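Local coordinates for protein 3,6-diketocamphane 1,6-monooxygenase (Pseudomonas putida, PDB 4UWM) that oxygenates (1S,4S)-bornane-2,5-dione to a lactone with FMNH2 and molecular oxygen, a step in the breakdown of (-)-camphor, at residues L7-Y12 against M41-H46. Sequence-based numbering, arbitrary orientation. Where two conformers were deposited one is given.
With FMN (flavin mononucleotide), chain C.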
loop_
_atom_site.group_PDB
_atom_site.type_symbol
_atom_site.label_atom_id
_atom_site.label_comp_id
_atom_site.label_asym_id
_atom_site.label_seq_id
_atom_site.Cartn_x
_atom_site.Cartn_y
_atom_site.Cartn_z
ATOM N N LEU A 7 -17.041 -7.242 9.276
ATOM C CA LEU A 7 -16.272 -6.512 10.273
ATOM C C LEU A 7 -15.922 -5.161 9.671
ATOM O O LEU A 7 -15.592 -5.088 8.489
ATOM C CB LEU A 7 -15.017 -7.312 10.631
ATOM C CG LEU A 7 -14.182 -6.916 11.845
ATOM C CD1 LEU A 7 -14.935 -7.141 13.166
ATOM C CD2 LEU A 7 -12.873 -7.683 11.825
ATOM N N ILE A 8 -16.089 -4.086 10.439
ATOM C CA ILE A 8 -15.572 -2.791 10.034
ATOM C C ILE A 8 -14.478 -2.334 11.018
ATOM O O ILE A 8 -14.682 -2.293 12.228
ATOM C CB ILE A 8 -16.655 -1.722 9.721
ATOM C CG1 ILE A 8 -15.988 -0.427 9.201
ATOM C CG2 ILE A 8 -17.575 -1.454 10.909
ATOM C CD1 ILE A 8 -16.912 0.519 8.476
ATOM N N PHE A 9 -13.310 -2.033 10.463
ATOM C CA PHE A 9 -12.098 -1.712 11.215
ATOM C C PHE A 9 -11.761 -0.262 10.900
ATOM O O PHE A 9 -11.026 0.044 9.931
ATOM C CB PHE A 9 -10.999 -2.657 10.752
ATOM C CG PHE A 9 -9.815 -2.767 11.681
ATOM C CD1 PHE A 9 -9.921 -3.402 12.916
ATOM C CD2 PHE A 9 -8.565 -2.311 11.271
ATOM C CE1 PHE A 9 -8.800 -3.528 13.742
ATOM C CE2 PHE A 9 -7.454 -2.426 12.074
ATOM C CZ PHE A 9 -7.567 -3.025 13.323
ATOM N N HIS A 10 -12.292 0.635 11.720
ATOM C CA HIS A 10 -12.080 2.065 11.518
ATOM C C HIS A 10 -10.648 2.601 11.469
ATOM O O HIS A 10 -10.358 3.446 10.617
ATOM C CB HIS A 10 -12.974 2.931 12.400
ATOM C CG HIS A 10 -14.313 3.160 11.801
ATOM N ND1 HIS A 10 -15.410 2.391 12.116
ATOM C CD2 HIS A 10 -14.723 4.033 10.850
ATOM C CE1 HIS A 10 -16.445 2.796 11.403
ATOM N NE2 HIS A 10 -16.055 3.790 10.628
ATOM N N PRO A 11 -9.769 2.188 12.378
ATOM C CA PRO A 11 -10.098 1.428 13.582
ATOM C C PRO A 11 -10.458 2.388 14.718
ATOM O O PRO A 11 -10.590 3.599 14.481
ATOM C CB PRO A 11 -8.786 0.737 13.894
ATOM C CG PRO A 11 -7.771 1.754 13.489
ATOM C CD PRO A 11 -8.321 2.380 12.225
ATOM N N TYR A 12 -10.650 1.861 15.928
ATOM C CA TYR A 12 -10.697 2.717 17.117
ATOM C C TYR A 12 -9.626 2.223 18.096
ATOM O O TYR A 12 -9.913 1.424 18.999
ATOM C CB TYR A 12 -12.088 2.695 17.783
ATOM C CG TYR A 12 -13.175 3.347 16.945
ATOM C CD1 TYR A 12 -13.168 4.728 16.725
ATOM C CD2 TYR A 12 -14.203 2.594 16.375
ATOM C CE1 TYR A 12 -14.146 5.336 15.949
ATOM C CE2 TYR A 12 -15.189 3.205 15.595
ATOM C CZ TYR A 12 -15.152 4.575 15.400
ATOM O OH TYR A 12 -16.106 5.221 14.644
ATOM N N MET A 41 -14.284 -7.725 5.428
ATOM C CA MET A 41 -13.683 -6.804 6.383
ATOM C C MET A 41 -13.455 -5.470 5.694
ATOM O O MET A 41 -12.757 -5.419 4.697
ATOM C CB MET A 41 -12.370 -7.374 6.919
ATOM C CG MET A 41 -11.658 -6.453 7.921
ATOM S SD MET A 41 -10.102 -7.213 8.406
ATOM C CE MET A 41 -9.496 -6.048 9.645
ATOM N N MET A 42 -14.098 -4.428 6.206
ATOM C CA MET A 42 -13.960 -3.056 5.714
ATOM C C MET A 42 -12.891 -2.353 6.557
ATOM O O MET A 42 -12.890 -2.489 7.788
ATOM C CB MET A 42 -15.294 -2.306 5.843
ATOM C CG MET A 42 -16.386 -2.833 4.896
ATOM S SD MET A 42 -17.952 -1.961 5.133
ATOM C CE MET A 42 -19.048 -2.939 4.084
ATOM N N ILE A 43 -11.992 -1.598 5.907
ATOM C CA ILE A 43 -10.928 -0.867 6.634
ATOM C C ILE A 43 -10.931 0.576 6.205
ATOM O O ILE A 43 -10.795 0.862 5.008
ATOM C CB ILE A 43 -9.542 -1.519 6.426
ATOM C CG1 ILE A 43 -9.631 -3.005 6.777
ATOM C CG2 ILE A 43 -8.459 -0.790 7.250
ATOM C CD1 ILE A 43 -8.524 -3.890 6.267
ATOM N N SER A 44 -11.082 1.480 7.168
ATOM C CA SER A 44 -11.212 2.905 6.869
ATOM C C SER A 44 -9.868 3.617 6.655
ATOM O O SER A 44 -8.812 3.042 6.877
ATOM C CB SER A 44 -12.047 3.627 7.929
ATOM O OG SER A 44 -13.339 3.048 8.023
ATOM N N GLU A 45 -9.956 4.877 6.231
ATOM C CA GLU A 45 -8.806 5.701 5.858
ATOM C C GLU A 45 -8.912 7.105 6.440
ATOM O O GLU A 45 -9.891 7.833 6.164
ATOM C CB GLU A 45 -8.709 5.757 4.313
ATOM C CG GLU A 45 -7.623 6.679 3.741
ATOM C CD GLU A 45 -7.588 6.617 2.207
ATOM O OE1 GLU A 45 -7.405 5.512 1.666
ATOM O OE2 GLU A 45 -7.778 7.658 1.539
ATOM N N HIS A 46 -7.921 7.488 7.249
ATOM C CA HIS A 46 -7.844 8.833 7.830
ATOM C C HIS A 46 -6.379 9.213 7.951
ATOM O O HIS A 46 -5.586 8.392 8.405
ATOM C CB HIS A 46 -8.437 8.881 9.243
ATOM C CG HIS A 46 -9.848 8.390 9.346
ATOM N ND1 HIS A 46 -10.184 7.049 9.286
ATOM C CD2 HIS A 46 -11.009 9.062 9.567
ATOM C CE1 HIS A 46 -11.495 6.923 9.441
ATOM N NE2 HIS A 46 -12.016 8.131 9.595
HETATM N N1 FMN C . -17.306 7.243 6.056
HETATM C C2 FMN C . -16.670 6.212 5.429
HETATM O O2 FMN C . -16.373 6.317 4.220
HETATM N N3 FMN C . -16.347 5.067 6.058
HETATM C C4 FMN C . -16.628 4.858 7.350
HETATM O O4 FMN C . -16.307 3.776 7.883
HETATM C C4A FMN C . -17.319 5.933 8.118
HETATM N N5 FMN C . -17.632 5.801 9.427
HETATM C C5A FMN C . -18.262 6.791 10.109
HETATM C C6 FMN C . -18.574 6.618 11.460
HETATM C C7 FMN C . -19.222 7.624 12.178
HETATM C C7M FMN C . -19.549 7.417 13.636
HETATM C C8 FMN C . -19.582 8.895 11.484
HETATM C C8M FMN C . -20.280 10.014 12.207
HETATM C C9 FMN C . -19.273 9.069 10.138
HETATM C C9A FMN C . -18.628 8.067 9.416
HETATM N N10 FMN C . -18.316 8.237 8.041
HETATM C C10 FMN C . -17.653 7.177 7.369
HETATM C "C1'" FMN C . -18.650 9.493 7.344
HETATM C "C2'" FMN C . -19.963 9.391 6.584
HETATM O "O2'" FMN C . -19.944 8.183 5.825
HETATM C "C3'" FMN C . -20.145 10.582 5.648
HETATM O "O3'" FMN C . -20.900 11.590 6.336
HETATM C "C4'" FMN C . -20.837 10.156 4.351
HETATM O "O4'" FMN C . -19.895 9.530 3.470
HETATM C "C5'" FMN C . -21.534 11.304 3.631
HETATM O "O5'" FMN C . -22.890 11.246 4.054
HETATM P P FMN C . -24.087 12.031 3.337
HETATM O O1P FMN C . -23.828 12.008 1.864
HETATM O O2P FMN C . -25.244 11.176 3.760
HETATM O O3P FMN C . -24.028 13.395 3.966
HETATM O O HOH W 1 -8.307 4.919 9.664
#
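Phe-9 N donates to Met-42 O at 2.7 Å, and Met-42 N donates in turn to Leu-7 O at 2.8 Å, joining neighbouring parallel strands of the TIM barrel in the first beta-alpha-beta unit of this luciferase-family enzyme. A longer bond, from Ser-44 N to Phe-9 O (3.1 Å), closes the pairing where both strands run out into loops at the flavin. There His-10 NE2 donates to FMN N5 (2.8 Å), with the flavin C4A in the plane of the imidazole at its edge. Behind it, ND1 is hydrogen-bonded to Glu-347 OE1, and the two bonds together hold the ring's rotation. An alanine in place of His-10 would probably leave flavin N5 without this donor and Glu-347 without its mate. Ser-44 OG sits 3.3 Å from His-10 CD2; it is hydrogen-bonded to Met-76 O and also lies near FMN O4. Water 1 links His-10 O to His-46 ND1. On the flavin side of the sheet, Ile-8 CG1, anti to its backbone N (chi1 -176°), packs on Met-42 CB, while Ile-8 CD1 reaches FMN O4. The other face, toward Trp-25 and helix 57-65, carries Leu-7, Phe-9, Met-41 and Ile-43. Met-41, fully extended, lies beside Phe-9, its CE 3.9 Å from Phe-9 CB.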